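Local coordinates for protein galectin 2 (Gallus gallus, PDB 2YMZ) that probably binds carbohydrates, most likely beta-galactosides, as a prototype galectin with the beta-sandwich fold of its lectin family, at residues H44-C56 with W64-K77. Residues are numbered along the deposited sequence; the frame is centred on the assembly and turned at random.
Sequences HFNPRFNESVIVC and WQQEQRDKHFNFYK
The Phe49 ring is held between two side chains of 73-77: Phe73 points its edge at one face in a T-shaped pair, planes at 85°, and Lys77 CG lies over the opposite face in a CH-pi contact, 3.9 Å from the Phe49 centroid. At the Phe49 edge sits Phe75 O, 3.5 Å from CE1. Phe73 presents one face to Ser52 CA and the other to Phe75 CD2. Ile54 CD1 reaches the edge of Phe75, 3.8 Å from CE2. At the far end, Trp64 directs its edge at a face of His44, with CH2 3.4 Å from His44 CG; Asn33 OD1 is hydrogen-bonded to His44 ND1.

Between these clusters, strands 53-56 and 68-70 pair antiparallel. Ile54 and Asp70 exchange two backbone hydrogen bonds, as do Cys56 and Gln68. Val55 CG2 lies over the Arg69 guanidinium, whose NE makes a salt bridge to the anti lone pair of Glu67 OE2, the oxygen in the guanidinium plane.

Lys71, bent at chi2 and chi3, donates a hydrogen bond from NZ to Ser52 O (3.1 Å), from above the carbonyl plane. In this galectin beta-sandwich, therefore, Phe73 and Phe75 pack the loop after strand 63-70 on the hairpin of strands 40-48 and 53-60, while the Lys71 ammonium binds its 49-52 turn.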
loop_
_atom_site.group_PDB
_atom_site.type_symbol
_atom_site.label_atom_id
_atom_site.label_comp_id
_atom_site.label_asym_id
_atom_site.label_seq_id
_atom_site.Cartn_x
_atom_site.Cartn_y
_atom_site.Cartn_z
ATOM N N HIS A 44 -16.527 5.061 -0.458
ATOM C CA HIS A 44 -16.403 3.719 0.082
ATOM C C HIS A 44 -17.010 2.834 -1.000
ATOM O O HIS A 44 -18.203 2.982 -1.315
ATOM C CB HIS A 44 -17.216 3.689 1.412
ATOM C CG HIS A 44 -17.659 2.322 1.930
ATOM N ND1 HIS A 44 -16.840 1.495 2.665
ATOM C CD2 HIS A 44 -18.885 1.708 1.898
ATOM C CE1 HIS A 44 -17.526 0.413 3.043
ATOM N NE2 HIS A 44 -18.783 0.557 2.635
ATOM N N PHE A 45 -16.186 2.038 -1.661
ATOM C CA PHE A 45 -16.580 1.219 -2.816
ATOM C C PHE A 45 -16.579 -0.182 -2.256
ATOM O O PHE A 45 -15.523 -0.737 -1.874
ATOM C CB PHE A 45 -15.447 1.345 -3.860
ATOM C CG PHE A 45 -15.599 0.429 -5.039
ATOM C CD1 PHE A 45 -16.440 0.784 -6.073
ATOM C CD2 PHE A 45 -14.855 -0.771 -5.087
ATOM C CE1 PHE A 45 -16.595 -0.076 -7.173
ATOM C CE2 PHE A 45 -14.980 -1.621 -6.198
ATOM C CZ PHE A 45 -15.879 -1.275 -7.188
ATOM N N ASN A 46 -17.775 -0.802 -2.207
ATOM C CA ASN A 46 -17.862 -2.007 -1.433
ATOM C C ASN A 46 -18.687 -3.093 -2.189
ATOM O O ASN A 46 -19.930 -3.112 -2.132
ATOM C CB ASN A 46 -18.667 -1.611 -0.161
ATOM C CG ASN A 46 -19.028 -2.808 0.758
ATOM O OD1 ASN A 46 -20.036 -2.681 1.482
ATOM N ND2 ASN A 46 -18.225 -3.830 0.863
ATOM N N PRO A 47 -17.999 -3.928 -2.982
ATOM C CA PRO A 47 -18.718 -5.037 -3.603
ATOM C C PRO A 47 -19.170 -6.039 -2.551
ATOM O O PRO A 47 -18.403 -6.426 -1.692
ATOM C CB PRO A 47 -17.618 -5.699 -4.433
ATOM C CG PRO A 47 -16.647 -4.586 -4.828
ATOM C CD PRO A 47 -16.628 -3.759 -3.514
ATOM N N ARG A 48 -20.429 -6.423 -2.632
ATOM C CA ARG A 48 -21.015 -7.332 -1.636
ATOM C C ARG A 48 -21.533 -8.585 -2.385
ATOM O O ARG A 48 -22.421 -8.487 -3.240
ATOM C CB ARG A 48 -22.173 -6.618 -0.979
ATOM C CG ARG A 48 -21.541 -5.621 0.060
ATOM C CD ARG A 48 -22.455 -5.204 1.192
ATOM N NE ARG A 48 -23.207 -6.308 1.740
ATOM C CZ ARG A 48 -22.979 -6.965 2.892
ATOM N NH1 ARG A 48 -21.964 -6.625 3.684
ATOM N NH2 ARG A 48 -23.813 -8.005 3.232
ATOM N N PHE A 49 -20.956 -9.712 -2.027
ATOM C CA PHE A 49 -21.214 -10.948 -2.800
ATOM C C PHE A 49 -22.604 -11.485 -2.421
ATOM O O PHE A 49 -23.308 -11.929 -3.299
ATOM C CB PHE A 49 -20.150 -12.009 -2.521
ATOM C CG PHE A 49 -18.892 -11.763 -3.323
ATOM C CD1 PHE A 49 -18.788 -12.289 -4.605
ATOM C CD2 PHE A 49 -17.866 -11.018 -2.788
ATOM C CE1 PHE A 49 -17.669 -12.036 -5.358
ATOM C CE2 PHE A 49 -16.680 -10.770 -3.536
ATOM C CZ PHE A 49 -16.609 -11.310 -4.820
ATOM N N ASN A 50 -23.051 -11.248 -1.193
ATOM C CA ASN A 50 -24.334 -11.924 -0.734
ATOM C C ASN A 50 -25.486 -11.380 -1.533
ATOM O O ASN A 50 -26.393 -12.109 -1.933
ATOM C CB ASN A 50 -24.620 -11.583 0.755
ATOM C CG ASN A 50 -23.689 -12.283 1.708
ATOM O OD1 ASN A 50 -22.896 -13.123 1.318
ATOM N ND2 ASN A 50 -23.790 -11.928 3.003
ATOM N N GLU A 51 -25.493 -10.057 -1.751
ATOM C CA GLU A 51 -26.570 -9.417 -2.461
ATOM C C GLU A 51 -26.235 -9.149 -3.928
ATOM O O GLU A 51 -27.035 -8.524 -4.631
ATOM C CB GLU A 51 -27.015 -8.131 -1.756
ATOM C CG GLU A 51 -27.398 -8.369 -0.287
ATOM C CD GLU A 51 -26.284 -7.968 0.646
ATOM O OE1 GLU A 51 -25.353 -7.236 0.206
ATOM O OE2 GLU A 51 -26.255 -8.432 1.801
ATOM N N SER A 52 -25.022 -9.559 -4.311
ATOM C CA SER A 52 -24.534 -9.393 -5.704
ATOM C C SER A 52 -24.689 -7.937 -6.176
ATOM O O SER A 52 -25.371 -7.634 -7.150
ATOM C CB SER A 52 -25.290 -10.372 -6.668
ATOM O OG SER A 52 -24.606 -10.354 -7.908
ATOM N N VAL A 53 -24.106 -6.975 -5.438
ATOM C CA VAL A 53 -24.332 -5.572 -5.773
ATOM C C VAL A 53 -23.034 -4.797 -5.343
ATOM O O VAL A 53 -22.351 -5.217 -4.376
ATOM C CB VAL A 53 -25.563 -4.989 -4.967
ATOM C CG1 VAL A 53 -25.345 -5.156 -3.472
ATOM C CG2 VAL A 53 -25.855 -3.502 -5.314
ATOM N N ILE A 54 -22.734 -3.695 -6.054
ATOM C CA ILE A 54 -21.639 -2.860 -5.595
ATOM C C ILE A 54 -22.301 -1.694 -4.887
ATOM O O ILE A 54 -23.117 -0.951 -5.485
ATOM C CB ILE A 54 -20.849 -2.314 -6.811
ATOM C CG1 ILE A 54 -20.246 -3.534 -7.577
ATOM C CG2 ILE A 54 -19.765 -1.283 -6.348
ATOM C CD1 ILE A 54 -19.667 -3.185 -8.936
ATOM N N VAL A 55 -21.945 -1.487 -3.644
ATOM C CA VAL A 55 -22.502 -0.354 -2.902
ATOM C C VAL A 55 -21.401 0.688 -2.794
ATOM O O VAL A 55 -20.282 0.323 -2.413
ATOM C CB VAL A 55 -22.825 -0.751 -1.488
ATOM C CG1 VAL A 55 -23.558 0.371 -0.698
ATOM C CG2 VAL A 55 -23.846 -1.910 -1.588
ATOM N N CYS A 56 -21.738 1.914 -3.133
ATOM C CA CYS A 56 -20.842 3.053 -2.879
ATOM C C CYS A 56 -21.523 3.965 -1.868
ATOM O O CYS A 56 -22.771 4.187 -1.911
ATOM C CB CYS A 56 -20.576 3.825 -4.165
ATOM S SG CYS A 56 -19.567 2.858 -5.337
ATOM N N TRP A 64 -22.427 7.451 8.108
ATOM C CA TRP A 64 -22.697 7.028 6.726
ATOM C C TRP A 64 -23.817 7.828 6.079
ATOM O O TRP A 64 -24.882 8.097 6.701
ATOM C CB TRP A 64 -23.019 5.528 6.770
ATOM C CG TRP A 64 -21.827 4.739 7.062
ATOM C CD1 TRP A 64 -21.559 4.072 8.184
ATOM C CD2 TRP A 64 -20.696 4.501 6.157
ATOM N NE1 TRP A 64 -20.332 3.418 8.073
ATOM C CE2 TRP A 64 -19.788 3.688 6.839
ATOM C CE3 TRP A 64 -20.397 4.916 4.852
ATOM C CZ2 TRP A 64 -18.547 3.281 6.283
ATOM C CZ3 TRP A 64 -19.117 4.528 4.296
ATOM C CH2 TRP A 64 -18.251 3.712 5.006
ATOM N N GLN A 65 -23.632 8.203 4.818
ATOM C CA GLN A 65 -24.601 8.972 4.058
ATOM C C GLN A 65 -25.508 8.043 3.283
ATOM O O GLN A 65 -25.637 6.886 3.662
ATOM C CB GLN A 65 -23.882 9.985 3.128
ATOM C CG GLN A 65 -22.865 10.760 3.932
ATOM C CD GLN A 65 -23.525 11.827 4.725
ATOM O OE1 GLN A 65 -24.049 12.803 4.153
ATOM N NE2 GLN A 65 -23.494 11.683 6.048
ATOM N N GLN A 66 -26.128 8.558 2.270
ATOM C CA GLN A 66 -27.031 7.773 1.409
ATOM C C GLN A 66 -26.246 6.960 0.367
ATOM O O GLN A 66 -25.490 7.551 -0.431
ATOM C CB GLN A 66 -28.022 8.677 0.752
ATOM C CG GLN A 66 -28.892 7.998 -0.275
ATOM C CD GLN A 66 -30.054 8.892 -0.617
ATOM O OE1 GLN A 66 -30.506 9.697 0.225
ATOM N NE2 GLN A 66 -30.522 8.800 -1.862
ATOM N N GLU A 67 -26.434 5.625 0.352
ATOM C CA GLU A 67 -25.655 4.764 -0.560
ATOM C C GLU A 67 -26.211 4.705 -1.981
ATOM O O GLU A 67 -27.426 4.988 -2.240
ATOM C CB GLU A 67 -25.455 3.358 0.103
ATOM C CG GLU A 67 -26.570 2.334 -0.298
ATOM C CD GLU A 67 -27.923 2.620 0.226
ATOM O OE1 GLU A 67 -28.153 3.607 1.020
ATOM O OE2 GLU A 67 -28.807 1.803 -0.125
ATOM N N GLN A 68 -25.351 4.327 -2.943
ATOM C CA GLN A 68 -25.753 4.082 -4.309
ATOM C C GLN A 68 -25.461 2.648 -4.570
ATOM O O GLN A 68 -24.465 2.143 -4.075
ATOM C CB GLN A 68 -24.965 5.000 -5.309
ATOM C CG GLN A 68 -25.437 6.429 -5.132
ATOM C CD GLN A 68 -24.884 7.350 -6.201
ATOM O OE1 GLN A 68 -24.150 6.910 -7.108
ATOM N NE2 GLN A 68 -25.263 8.633 -6.117
ATOM N N ARG A 69 -26.347 1.953 -5.308
ATOM C CA ARG A 69 -26.199 0.536 -5.534
ATOM C C ARG A 69 -26.089 0.321 -7.048
ATOM O O ARG A 69 -26.909 0.832 -7.826
ATOM C CB ARG A 69 -27.443 -0.235 -4.934
ATOM C CG ARG A 69 -27.340 -0.217 -3.391
ATOM C CD ARG A 69 -28.693 -0.569 -2.698
ATOM N NE ARG A 69 -28.370 -0.674 -1.251
ATOM C CZ ARG A 69 -27.852 -1.774 -0.736
ATOM N NH1 ARG A 69 -27.705 -2.889 -1.464
ATOM N NH2 ARG A 69 -27.460 -1.810 0.524
ATOM N N ASP A 70 -25.092 -0.442 -7.454
ATOM C CA ASP A 70 -24.946 -0.848 -8.867
ATOM C C ASP A 70 -25.000 -2.375 -8.966
ATOM O O ASP A 70 -24.195 -3.088 -8.367
ATOM C CB ASP A 70 -23.628 -0.218 -9.412
ATOM C CG ASP A 70 -23.407 -0.466 -10.894
ATOM O OD1 ASP A 70 -23.898 -1.455 -11.473
ATOM O OD2 ASP A 70 -22.736 0.374 -11.504
ATOM N N LYS A 71 -25.980 -2.872 -9.752
ATOM C CA LYS A 71 -26.255 -4.298 -9.800
ATOM C C LYS A 71 -25.414 -5.011 -10.870
ATOM O O LYS A 71 -25.456 -6.221 -10.979
ATOM C CB LYS A 71 -27.746 -4.542 -10.037
ATOM C CG LYS A 71 -28.520 -4.178 -8.787
ATOM C CD LYS A 71 -28.315 -5.293 -7.770
ATOM C CE LYS A 71 -28.565 -6.706 -8.335
ATOM N NZ LYS A 71 -28.433 -7.812 -7.329
ATOM N N HIS A 72 -24.537 -4.235 -11.525
ATOM C CA HIS A 72 -23.618 -4.807 -12.534
ATOM C C HIS A 72 -22.458 -5.411 -11.773
ATOM O O HIS A 72 -21.468 -4.719 -11.423
ATOM C CB HIS A 72 -23.116 -3.719 -13.524
ATOM C CG HIS A 72 -22.398 -4.293 -14.708
ATOM N ND1 HIS A 72 -22.963 -4.337 -15.968
ATOM C CD2 HIS A 72 -21.200 -4.922 -14.814
ATOM C CE1 HIS A 72 -22.121 -4.907 -16.813
ATOM N NE2 HIS A 72 -21.045 -5.279 -16.139
ATOM N N PHE A 73 -22.548 -6.699 -11.468
ATOM C CA PHE A 73 -21.650 -7.319 -10.471
ATOM C C PHE A 73 -21.022 -8.553 -11.097
ATOM O O PHE A 73 -21.636 -9.631 -11.182
ATOM C CB PHE A 73 -22.445 -7.857 -9.266
ATOM C CG PHE A 73 -21.590 -8.263 -8.136
ATOM C CD1 PHE A 73 -21.085 -9.559 -8.026
ATOM C CD2 PHE A 73 -21.260 -7.337 -7.149
ATOM C CE1 PHE A 73 -20.280 -9.960 -6.965
ATOM C CE2 PHE A 73 -20.453 -7.749 -6.081
ATOM C CZ PHE A 73 -19.958 -9.049 -5.968
ATOM N N ASN A 74 -19.829 -8.389 -11.541
ATOM C CA ASN A 74 -19.072 -9.470 -12.175
ATOM C C ASN A 74 -17.772 -9.590 -11.402
ATOM O O ASN A 74 -16.669 -9.308 -11.938
ATOM C CB ASN A 74 -18.715 -9.133 -13.632
ATOM C CG ASN A 74 -19.804 -9.550 -14.614
ATOM O OD1 ASN A 74 -20.509 -10.519 -14.396
ATOM N ND2 ASN A 74 -19.993 -8.759 -15.655
ATOM N N PHE A 75 -17.905 -9.973 -10.152
ATOM C CA PHE A 75 -16.728 -10.219 -9.350
ATOM C C PHE A 75 -16.877 -11.623 -8.991
ATOM O O PHE A 75 -18.000 -12.126 -8.797
ATOM C CB PHE A 75 -16.674 -9.353 -8.079
ATOM C CG PHE A 75 -16.213 -7.903 -8.296
ATOM C CD1 PHE A 75 -14.879 -7.638 -8.592
ATOM C CD2 PHE A 75 -17.106 -6.847 -8.206
ATOM C CE1 PHE A 75 -14.419 -6.300 -8.758
ATOM C CE2 PHE A 75 -16.671 -5.496 -8.389
ATOM C CZ PHE A 75 -15.328 -5.236 -8.635
ATOM N N TYR A 76 -15.769 -12.277 -8.803
ATOM C CA TYR A 76 -15.767 -13.704 -8.482
ATOM C C TYR A 76 -14.897 -14.020 -7.330
ATOM O O TYR A 76 -13.724 -13.601 -7.269
ATOM C CB TYR A 76 -15.254 -14.491 -9.733
ATOM C CG TYR A 76 -16.123 -14.141 -10.900
ATOM C CD1 TYR A 76 -17.291 -14.843 -11.153
ATOM C CD2 TYR A 76 -15.838 -13.041 -11.703
ATOM C CE1 TYR A 76 -18.112 -14.504 -12.190
ATOM C CE2 TYR A 76 -16.668 -12.670 -12.707
ATOM C CZ TYR A 76 -17.788 -13.404 -12.961
ATOM O OH TYR A 76 -18.599 -12.991 -13.982
ATOM N N LYS A 77 -15.379 -14.850 -6.408
ATOM C CA LYS A 77 -14.542 -15.195 -5.258
ATOM C C LYS A 77 -13.362 -16.032 -5.692
ATOM O O LYS A 77 -13.484 -16.820 -6.652
ATOM C CB LYS A 77 -15.350 -15.997 -4.208
ATOM C CG LYS A 77 -16.506 -15.158 -3.640
ATOM C CD LYS A 77 -17.324 -15.994 -2.636
ATOM C CE LYS A 77 -18.611 -15.250 -2.296
ATOM N NZ LYS A 77 -19.371 -15.979 -1.182
HETATM O O HOH W 1 -21.824 -14.493 -0.927
HETATM O O HOH W 2 -26.216 -4.916 0.297
HETATM O O HOH W 3 -26.102 -8.703 -9.732
#